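Local coordinates for protein L-hydantoinase (Arthrobacter aurescens, PDB 1GKR) that hydrolyses the ring of 5-substituted hydantoins, aryl derivatives more readily than alkyl ones, as a homotetrameric two-zinc cyclic amidase, at residues V56-I64 against T308-H316; N333-S341 against Q404-P413. All blocks are in the same frame, centred on the assembly; numbering follows the deposited sequence.

Contact 1 of 2, residues V56-I64 against T308-H316; sequences VVDEHVHII and TLGSDHGGH. With ZN (zinc ion), chain F.
H60, H62 and D312 meet across the two segments at one zinc ion. From CB outward, H60 can be followed atom by atom. Its CB lies 4.1 Å from G310 CA, where the lack of a side chain matters, since a CB on G310 would clash with CB of H60. The imidazole then runs alongside the D312 side chain, both pointing the same way, with CG of H60 close to D312 CA. D312 CB sits over the ring face in a CH-pi contact. ND1 is hydrogen-bonded to E262 OE1, a second-shell carboxylate; with NE2 on the zinc, this holds the ring against turning. CD2 and CE1 lie on either side of NE2, each also close to D312 OD1, and NE2 binds the zinc at 2.1 Å. This reach follows from CG standing anti to the backbone N (chi1 -163°). H62 NE2 and D312 OD1 are also ligands, and D312 OD1 lies at the edge of the H62 ring. D312 OD2 instead accepts from a water that also lies 2.5 Å from the zinc. K147, carboxylated, is a further ligand and bridges to the second zinc.

One backbone bond, H62 N to H313 O at 2.8 Å, and a set of side-chain bonds join the segments beside the zinc. D58 OD2 takes two bonds from S311 on its syn side, both tilted out of the carboxylate plane: OG at 2.7 Å, tilted 34°, and N at 3.1 Å, tilted 19°. D58 OD1 accepts from H60 N in an Asx turn. Farther along, T308 OG1 donates to E59 OE2 at 2.8 Å, from above the carboxylate plane. H60 and H62 form the HxH motif on strand 51-62 and D312 follows strand 308-309, as in the metal centre of amidohydrolase TIM barrels. Polar bonds from D58 and S311 thus brace the chain on which the zinc ligands sit.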
loop_
_atom_site.group_PDB
_atom_site.type_symbol
_atom_site.label_atom_id
_atom_site.label_comp_id
_atom_site.label_asym_id
_atom_site.label_seq_id
_atom_site.Cartn_x
_atom_site.Cartn_y
_atom_site.Cartn_z
ATOM N N VAL A 56 -19.622 19.695 -25.329
ATOM C CA VAL A 56 -19.388 18.490 -24.548
ATOM C C VAL A 56 -19.118 17.309 -25.474
ATOM O O VAL A 56 -19.773 17.165 -26.505
ATOM C CB VAL A 56 -20.600 18.153 -23.688
ATOM C CG1 VAL A 56 -20.465 16.744 -23.130
ATOM C CG2 VAL A 56 -20.719 19.181 -22.567
ATOM N N VAL A 57 -18.141 16.484 -25.114
ATOM C CA VAL A 57 -17.795 15.305 -25.892
ATOM C C VAL A 57 -18.211 14.099 -25.062
ATOM O O VAL A 57 -17.575 13.788 -24.059
ATOM C CB VAL A 57 -16.269 15.231 -26.173
ATOM C CG1 VAL A 57 -15.911 13.890 -26.791
ATOM C CG2 VAL A 57 -15.863 16.358 -27.116
ATOM N N ASP A 58 -19.287 13.432 -25.470
ATOM C CA ASP A 58 -19.773 12.271 -24.738
ATOM C C ASP A 58 -19.293 10.975 -25.398
ATOM O O ASP A 58 -19.704 10.633 -26.506
ATOM C CB ASP A 58 -21.294 12.295 -24.661
ATOM C CG ASP A 58 -21.820 11.362 -23.612
ATOM O OD1 ASP A 58 -21.207 10.297 -23.426
ATOM O OD2 ASP A 58 -22.840 11.678 -22.971
ATOM N N GLU A 59 -18.413 10.268 -24.695
ATOM C CA GLU A 59 -17.802 9.022 -25.161
ATOM C C GLU A 59 -18.664 7.793 -24.929
ATOM O O GLU A 59 -18.279 6.686 -25.311
ATOM C CB GLU A 59 -16.482 8.789 -24.419
ATOM C CG GLU A 59 -16.704 8.590 -22.921
ATOM C CD GLU A 59 -15.421 8.465 -22.116
ATOM O OE1 GLU A 59 -14.363 8.921 -22.600
ATOM O OE2 GLU A 59 -15.480 7.925 -20.985
ATOM N N HIS A 60 -19.812 7.967 -24.288
ATOM C CA HIS A 60 -20.642 6.815 -23.991
ATOM C C HIS A 60 -22.103 6.971 -24.404
ATOM O O HIS A 60 -22.976 7.229 -23.573
ATOM C CB HIS A 60 -20.533 6.507 -22.506
ATOM C CG HIS A 60 -20.996 5.135 -22.148
ATOM N ND1 HIS A 60 -20.551 4.467 -21.025
ATOM C CD2 HIS A 60 -21.868 4.302 -22.765
ATOM C CE1 HIS A 60 -21.129 3.281 -20.972
ATOM N NE2 HIS A 60 -21.932 3.156 -22.015
ATOM N N VAL A 61 -22.360 6.780 -25.690
ATOM C CA VAL A 61 -23.696 6.932 -26.222
ATOM C C VAL A 61 -24.217 5.668 -26.910
ATOM O O VAL A 61 -23.496 5.006 -27.672
ATOM C CB VAL A 61 -23.720 8.122 -27.216
ATOM C CG1 VAL A 61 -25.135 8.374 -27.736
ATOM C CG2 VAL A 61 -23.173 9.349 -26.532
ATOM N N HIS A 62 -25.472 5.336 -26.611
ATOM C CA HIS A 62 -26.146 4.183 -27.208
ATOM C C HIS A 62 -27.431 4.634 -27.922
ATOM O O HIS A 62 -28.536 4.376 -27.438
ATOM C CB HIS A 62 -26.555 3.161 -26.154
ATOM C CG HIS A 62 -25.419 2.576 -25.384
ATOM N ND1 HIS A 62 -24.590 1.606 -25.901
ATOM C CD2 HIS A 62 -25.019 2.768 -24.102
ATOM C CE1 HIS A 62 -23.732 1.222 -24.970
ATOM N NE2 HIS A 62 -23.970 1.913 -23.870
ATOM N N ILE A 63 -27.303 5.331 -29.044
ATOM C CA ILE A 63 -28.491 5.724 -29.776
ATOM C C ILE A 63 -29.001 4.427 -30.404
ATOM O O ILE A 63 -30.195 4.267 -30.617
ATOM C CB ILE A 63 -28.175 6.759 -30.866
ATOM C CG1 ILE A 63 -27.842 8.101 -30.211
ATOM C CG2 ILE A 63 -29.367 6.900 -31.814
ATOM C CD1 ILE A 63 -27.387 9.165 -31.185
ATOM N N ILE A 64 -28.071 3.505 -30.659
ATOM C CA ILE A 64 -28.348 2.181 -31.220
ATOM C C ILE A 64 -28.676 2.211 -32.699
ATOM O O ILE A 64 -27.862 1.777 -33.515
ATOM C CB ILE A 64 -29.515 1.486 -30.511
ATOM C CG1 ILE A 64 -29.328 1.528 -28.990
ATOM C CG2 ILE A 64 -29.615 0.045 -31.017
ATOM C CD1 ILE A 64 -28.437 0.442 -28.442
ATOM N N THR A 308 -13.380 10.926 -16.634
ATOM C CA THR A 308 -14.367 11.378 -17.608
ATOM C C THR A 308 -15.788 11.100 -17.158
ATOM O O THR A 308 -16.045 10.264 -16.291
ATOM C CB THR A 308 -14.200 10.671 -18.967
ATOM O OG1 THR A 308 -14.487 9.279 -18.800
ATOM C CG2 THR A 308 -12.788 10.839 -19.509
ATOM N N LEU A 309 -16.717 11.807 -17.777
ATOM C CA LEU A 309 -18.127 11.635 -17.490
ATOM C C LEU A 309 -18.792 11.273 -18.821
ATOM O O LEU A 309 -18.539 11.902 -19.853
ATOM C CB LEU A 309 -18.690 12.931 -16.920
ATOM C CG LEU A 309 -19.186 12.930 -15.470
ATOM C CD1 LEU A 309 -18.304 12.083 -14.597
ATOM C CD2 LEU A 309 -19.244 14.360 -14.956
ATOM N N GLY A 310 -19.606 10.228 -18.807
ATOM C CA GLY A 310 -20.296 9.804 -20.016
ATOM C C GLY A 310 -21.735 9.554 -19.620
ATOM O O GLY A 310 -21.984 9.063 -18.526
ATOM N N SER A 311 -22.684 9.875 -20.486
ATOM C CA SER A 311 -24.091 9.700 -20.126
ATOM C C SER A 311 -24.598 8.265 -20.100
ATOM O O SER A 311 -25.393 7.885 -19.232
ATOM C CB SER A 311 -24.965 10.504 -21.083
ATOM O OG SER A 311 -24.815 10.001 -22.399
ATOM N N ASP A 312 -24.112 7.465 -21.041
ATOM C CA ASP A 312 -24.571 6.089 -21.192
ATOM C C ASP A 312 -26.062 6.160 -21.589
ATOM O O ASP A 312 -26.900 5.357 -21.166
ATOM C CB ASP A 312 -24.379 5.267 -19.917
ATOM C CG ASP A 312 -24.562 3.771 -20.169
ATOM O OD1 ASP A 312 -24.341 3.334 -21.321
ATOM O OD2 ASP A 312 -24.915 3.026 -19.230
ATOM N N HIS A 313 -26.367 7.169 -22.399
ATOM C CA HIS A 313 -27.696 7.399 -22.945
ATOM C C HIS A 313 -28.096 6.140 -23.724
ATOM O O HIS A 313 -27.368 5.681 -24.605
ATOM C CB HIS A 313 -27.633 8.596 -23.895
ATOM C CG HIS A 313 -28.878 8.813 -24.694
ATOM N ND1 HIS A 313 -29.923 9.594 -24.247
ATOM C CD2 HIS A 313 -29.238 8.365 -25.922
ATOM C CE1 HIS A 313 -30.870 9.622 -25.168
ATOM N NE2 HIS A 313 -30.479 8.886 -26.193
ATOM N N GLY A 314 -29.254 5.584 -23.403
ATOM C CA GLY A 314 -29.688 4.390 -24.092
ATOM C C GLY A 314 -31.144 4.117 -23.815
ATOM O O GLY A 314 -31.543 3.944 -22.661
ATOM N N GLY A 315 -31.935 4.078 -24.883
ATOM C CA GLY A 315 -33.358 3.845 -24.740
ATOM C C GLY A 315 -33.757 2.390 -24.630
ATOM O O GLY A 315 -32.966 1.490 -24.863
ATOM N N HIS A 316 -35.000 2.173 -24.245
ATOM C CA HIS A 316 -35.568 0.848 -24.108
ATOM C C HIS A 316 -37.052 1.099 -24.278
ATOM O O HIS A 316 -37.581 2.077 -23.743
ATOM C CB HIS A 316 -35.310 0.278 -22.718
ATOM C CG HIS A 316 -34.796 -1.126 -22.735
ATOM N ND1 HIS A 316 -33.456 -1.431 -22.601
ATOM C CD2 HIS A 316 -35.434 -2.305 -22.927
ATOM C CE1 HIS A 316 -33.292 -2.737 -22.713
ATOM N NE2 HIS A 316 -34.477 -3.291 -22.912
HETATM ZN ZN ZN F . -23.313 1.555 -21.874
HETATM O O HOH W 1 -17.415 11.731 -22.418
HETATM O O HOH W 2 -19.453 14.123 -21.204
HETATM O O HOH W 3 -24.629 0.297 -20.154
#

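Contact 2 of 2, residues N333-S341 against Q404-P413; sequences NGALGLETS and QFRSLHKYSP
E339 lays its side chain over the F405 ring, with CB above one face and toward the rim. The two side chains slide past each other in opposite directions, and the carboxylate is turned 49° from the ring plane. OE2 comes to 3.6 Å from F405 CD1. OE1 uses its syn lone pair to accept from R406 N at 3.0 Å, in a nearly straight bond of 167°. S81 OG also bonds OE1, while the R406 guanidinium turns away to E80. An alanine in place of E339 would probably leave R406 N and S81 OG without their shared acceptor and lose the carboxylate contact at F405 CD1.

L336 approaches the same ring at its edge, CD1 to CD2 of F405 at 3.9 Å. With CG anti to the carbonyl carbon (chi1 -61°) and CD1 extended beyond it, that methyl is carried in among S407 OG, H409 CB and the carbonyl oxygens of H409 and Y411. T340 CG2 adds a methyl at F405 CZ, 3.7 Å away. A335 CB packs on P413 CG.

Two waters fill in the polar links. One joins L336 N to Y411 O at 3.0 and 3.1 Å. The other lies between T340 OG1 and S412 OG, which is also hydrogen-bonded to F414 N. Two irregular loops are therefore joined by apolar packing round F405 and L336, with one carboxylate meeting a backbone N-H, and waters linking backbone groups and hydroxyls.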
loop_
_atom_site.group_PDB
_atom_site.type_symbol
_atom_site.label_atom_id
_atom_site.label_comp_id
_atom_site.label_asym_id
_atom_site.label_seq_id
_atom_site.Cartn_x
_atom_site.Cartn_y
_atom_site.Cartn_z
ATOM N N ASN A 333 -32.260 -2.757 -18.498
ATOM C CA ASN A 333 -31.335 -1.741 -18.007
ATOM C C ASN A 333 -31.190 -0.568 -18.972
ATOM O O ASN A 333 -31.283 -0.733 -20.194
ATOM C CB ASN A 333 -29.944 -2.340 -17.768
ATOM C CG ASN A 333 -29.952 -3.436 -16.724
ATOM O OD1 ASN A 333 -30.767 -3.423 -15.796
ATOM N ND2 ASN A 333 -29.031 -4.384 -16.855
ATOM N N GLY A 334 -30.955 0.617 -18.428
ATOM C CA GLY A 334 -30.765 1.756 -19.294
ATOM C C GLY A 334 -31.481 3.003 -18.855
ATOM O O GLY A 334 -32.445 2.947 -18.101
ATOM N N ALA A 335 -30.996 4.140 -19.334
ATOM C CA ALA A 335 -31.606 5.414 -19.012
ATOM C C ALA A 335 -31.156 6.406 -20.052
ATOM O O ALA A 335 -30.016 6.345 -20.489
ATOM C CB ALA A 335 -31.170 5.874 -17.642
ATOM N N LEU A 336 -32.054 7.296 -20.469
ATOM C CA LEU A 336 -31.705 8.331 -21.443
ATOM C C LEU A 336 -30.889 9.343 -20.661
ATOM O O LEU A 336 -31.013 9.417 -19.442
ATOM C CB LEU A 336 -32.963 8.995 -22.005
ATOM C CG LEU A 336 -33.917 8.057 -22.747
ATOM C CD1 LEU A 336 -35.102 8.832 -23.264
ATOM C CD2 LEU A 336 -33.206 7.415 -23.913
ATOM N N GLY A 337 -30.040 10.108 -21.340
ATOM C CA GLY A 337 -29.233 11.082 -20.626
ATOM C C GLY A 337 -28.631 12.163 -21.494
ATOM O O GLY A 337 -28.033 13.119 -20.997
ATOM N N LEU A 338 -28.799 12.021 -22.797
ATOM C CA LEU A 338 -28.255 12.980 -23.737
ATOM C C LEU A 338 -28.774 14.398 -23.540
ATOM O O LEU A 338 -28.070 15.373 -23.792
ATOM C CB LEU A 338 -28.577 12.514 -25.143
ATOM C CG LEU A 338 -27.425 12.357 -26.114
ATOM C CD1 LEU A 338 -26.156 12.005 -25.394
ATOM C CD2 LEU A 338 -27.806 11.268 -27.113
ATOM N N GLU A 339 -30.010 14.516 -23.085
ATOM C CA GLU A 339 -30.612 15.828 -22.909
ATOM C C GLU A 339 -30.492 16.378 -21.493
ATOM O O GLU A 339 -30.677 17.572 -21.274
ATOM C CB GLU A 339 -32.084 15.761 -23.331
ATOM C CG GLU A 339 -32.577 17.007 -24.031
ATOM C CD GLU A 339 -33.943 16.826 -24.655
ATOM O OE1 GLU A 339 -34.106 15.886 -25.458
ATOM O OE2 GLU A 339 -34.849 17.629 -24.346
ATOM N N THR A 340 -30.159 15.513 -20.541
ATOM C CA THR A 340 -30.045 15.914 -19.142
ATOM C C THR A 340 -28.643 15.881 -18.514
ATOM O O THR A 340 -28.463 16.308 -17.370
ATOM C CB THR A 340 -30.947 15.037 -18.283
ATOM O OG1 THR A 340 -30.607 13.662 -18.485
ATOM C CG2 THR A 340 -32.387 15.244 -18.659
ATOM N N SER A 341 -27.653 15.385 -19.250
ATOM C CA SER A 341 -26.311 15.279 -18.715
ATOM C C SER A 341 -25.668 16.586 -18.251
ATOM O O SER A 341 -25.293 16.715 -17.082
ATOM C CB SER A 341 -25.412 14.615 -19.733
ATOM O OG SER A 341 -24.164 14.383 -19.143
ATOM N N GLN A 404 -40.874 16.272 -23.279
ATOM C CA GLN A 404 -40.403 17.269 -24.231
ATOM C C GLN A 404 -39.124 16.813 -24.929
ATOM O O GLN A 404 -38.626 17.493 -25.826
ATOM C CB GLN A 404 -40.146 18.601 -23.526
ATOM C CG GLN A 404 -41.392 19.253 -22.959
ATOM C CD GLN A 404 -42.522 19.300 -23.976
ATOM O OE1 GLN A 404 -42.377 19.880 -25.057
ATOM N NE2 GLN A 404 -43.656 18.679 -23.639
ATOM N N PHE A 405 -38.592 15.670 -24.505
ATOM C CA PHE A 405 -37.377 15.120 -25.089
ATOM C C PHE A 405 -37.492 15.003 -26.592
ATOM O O PHE A 405 -38.539 14.637 -27.120
ATOM C CB PHE A 405 -37.080 13.736 -24.515
ATOM C CG PHE A 405 -36.409 13.762 -23.170
ATOM C CD1 PHE A 405 -36.272 14.952 -22.460
ATOM C CD2 PHE A 405 -35.926 12.581 -22.604
ATOM C CE1 PHE A 405 -35.668 14.966 -21.206
ATOM C CE2 PHE A 405 -35.321 12.586 -21.347
ATOM C CZ PHE A 405 -35.191 13.780 -20.647
ATOM N N ARG A 406 -36.402 15.295 -27.281
ATOM C CA ARG A 406 -36.381 15.222 -28.731
ATOM C C ARG A 406 -36.069 13.806 -29.218
ATOM O O ARG A 406 -36.249 13.490 -30.390
ATOM C CB ARG A 406 -35.334 16.196 -29.252
ATOM C CG ARG A 406 -35.423 17.556 -28.579
ATOM C CD ARG A 406 -36.657 18.270 -29.035
ATOM N NE ARG A 406 -36.592 18.511 -30.475
ATOM C CZ ARG A 406 -37.635 18.450 -31.302
ATOM N NH1 ARG A 406 -38.847 18.150 -30.839
ATOM N NH2 ARG A 406 -37.468 18.700 -32.596
ATOM N N SER A 407 -35.610 12.952 -28.310
ATOM C CA SER A 407 -35.246 11.581 -28.652
ATOM C C SER A 407 -36.448 10.688 -28.930
ATOM O O SER A 407 -37.594 11.084 -28.715
ATOM C CB SER A 407 -34.427 10.967 -27.521
ATOM O OG SER A 407 -35.173 10.956 -26.321
ATOM N N LEU A 408 -36.177 9.473 -29.402
ATOM C CA LEU A 408 -37.245 8.525 -29.693
ATOM C C LEU A 408 -38.063 8.254 -28.437
ATOM O O LEU A 408 -39.282 8.321 -28.472
ATOM C CB LEU A 408 -36.682 7.206 -30.220
ATOM C CG LEU A 408 -37.797 6.194 -30.497
ATOM C CD1 LEU A 408 -38.637 6.721 -31.649
ATOM C CD2 LEU A 408 -37.231 4.813 -30.818
ATOM N N HIS A 409 -37.399 7.943 -27.331
ATOM C CA HIS A 409 -38.117 7.696 -26.096
ATOM C C HIS A 409 -38.304 8.953 -25.263
ATOM O O HIS A 409 -37.496 9.878 -25.319
ATOM C CB HIS A 409 -37.417 6.609 -25.298
ATOM C CG HIS A 409 -37.580 5.255 -25.903
ATOM N ND1 HIS A 409 -38.818 4.694 -26.135
ATOM C CD2 HIS A 409 -36.670 4.375 -26.383
ATOM C CE1 HIS A 409 -38.663 3.528 -26.733
ATOM N NE2 HIS A 409 -37.370 3.310 -26.896
ATOM N N LYS A 410 -39.375 8.979 -24.482
ATOM C CA LYS A 410 -39.698 10.146 -23.683
ATOM C C LYS A 410 -39.856 9.930 -22.191
ATOM O O LYS A 410 -40.894 10.253 -21.632
ATOM C CB LYS A 410 -40.987 10.778 -24.209
ATOM C CG LYS A 410 -40.819 11.818 -25.305
ATOM C CD LYS A 410 -40.661 11.248 -26.697
ATOM C CE LYS A 410 -40.637 12.412 -27.694
ATOM N NZ LYS A 410 -40.281 12.013 -29.086
ATOM N N TYR A 411 -38.847 9.377 -21.538
ATOM C CA TYR A 411 -38.914 9.187 -20.091
ATOM C C TYR A 411 -37.518 9.360 -19.509
ATOM O O TYR A 411 -36.526 9.234 -20.220
ATOM C CB TYR A 411 -39.487 7.817 -19.750
ATOM C CG TYR A 411 -38.692 6.662 -20.281
ATOM C CD1 TYR A 411 -37.614 6.148 -19.567
ATOM C CD2 TYR A 411 -39.026 6.069 -21.497
ATOM C CE1 TYR A 411 -36.887 5.070 -20.045
ATOM C CE2 TYR A 411 -38.301 4.985 -21.988
ATOM C CZ TYR A 411 -37.235 4.493 -21.255
ATOM O OH TYR A 411 -36.518 3.429 -21.731
ATOM N N SER A 412 -37.429 9.654 -18.220
ATOM C CA SER A 412 -36.126 9.879 -17.626
ATOM C C SER A 412 -36.162 9.802 -16.121
ATOM O O SER A 412 -37.149 10.192 -15.503
ATOM C CB SER A 412 -35.616 11.258 -18.047
ATOM O OG SER A 412 -34.596 11.717 -17.179
ATOM N N PRO A 413 -35.075 9.303 -15.507
ATOM C CA PRO A 413 -34.954 9.171 -14.048
ATOM C C PRO A 413 -34.998 10.564 -13.411
ATOM O O PRO A 413 -35.359 10.723 -12.250
ATOM C CB PRO A 413 -33.577 8.538 -13.861
ATOM C CG PRO A 413 -33.274 7.926 -15.173
ATOM C CD PRO A 413 -33.835 8.874 -16.170
HETATM O O HOH W 4 -32.449 11.628 -19.082
HETATM O O HOH W 5 -34.608 7.191 -18.918
#

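In the fold
Contacts 1 and 2 have centres about 10 Å apart and both are largely buried, but contact 1 lies near the middle of the chain while contact 2 lies farther out and has exposed residues such as R406 at its margin. Contact 1 joins strand 51-62 to strand 308-309 and the loop after it, and is dominated by metal ligation and polar bonds. Contact 2 joins two loops, and apolar packing carries more of it. They hold no element in common, yet they touch. H316 O of contact 1 probably bonds Y411 OH of contact 2, and H313 ND1 probably bonds G337 N. D78 of helix 75-85 serves both, bonding H313 NE2 and L408 N.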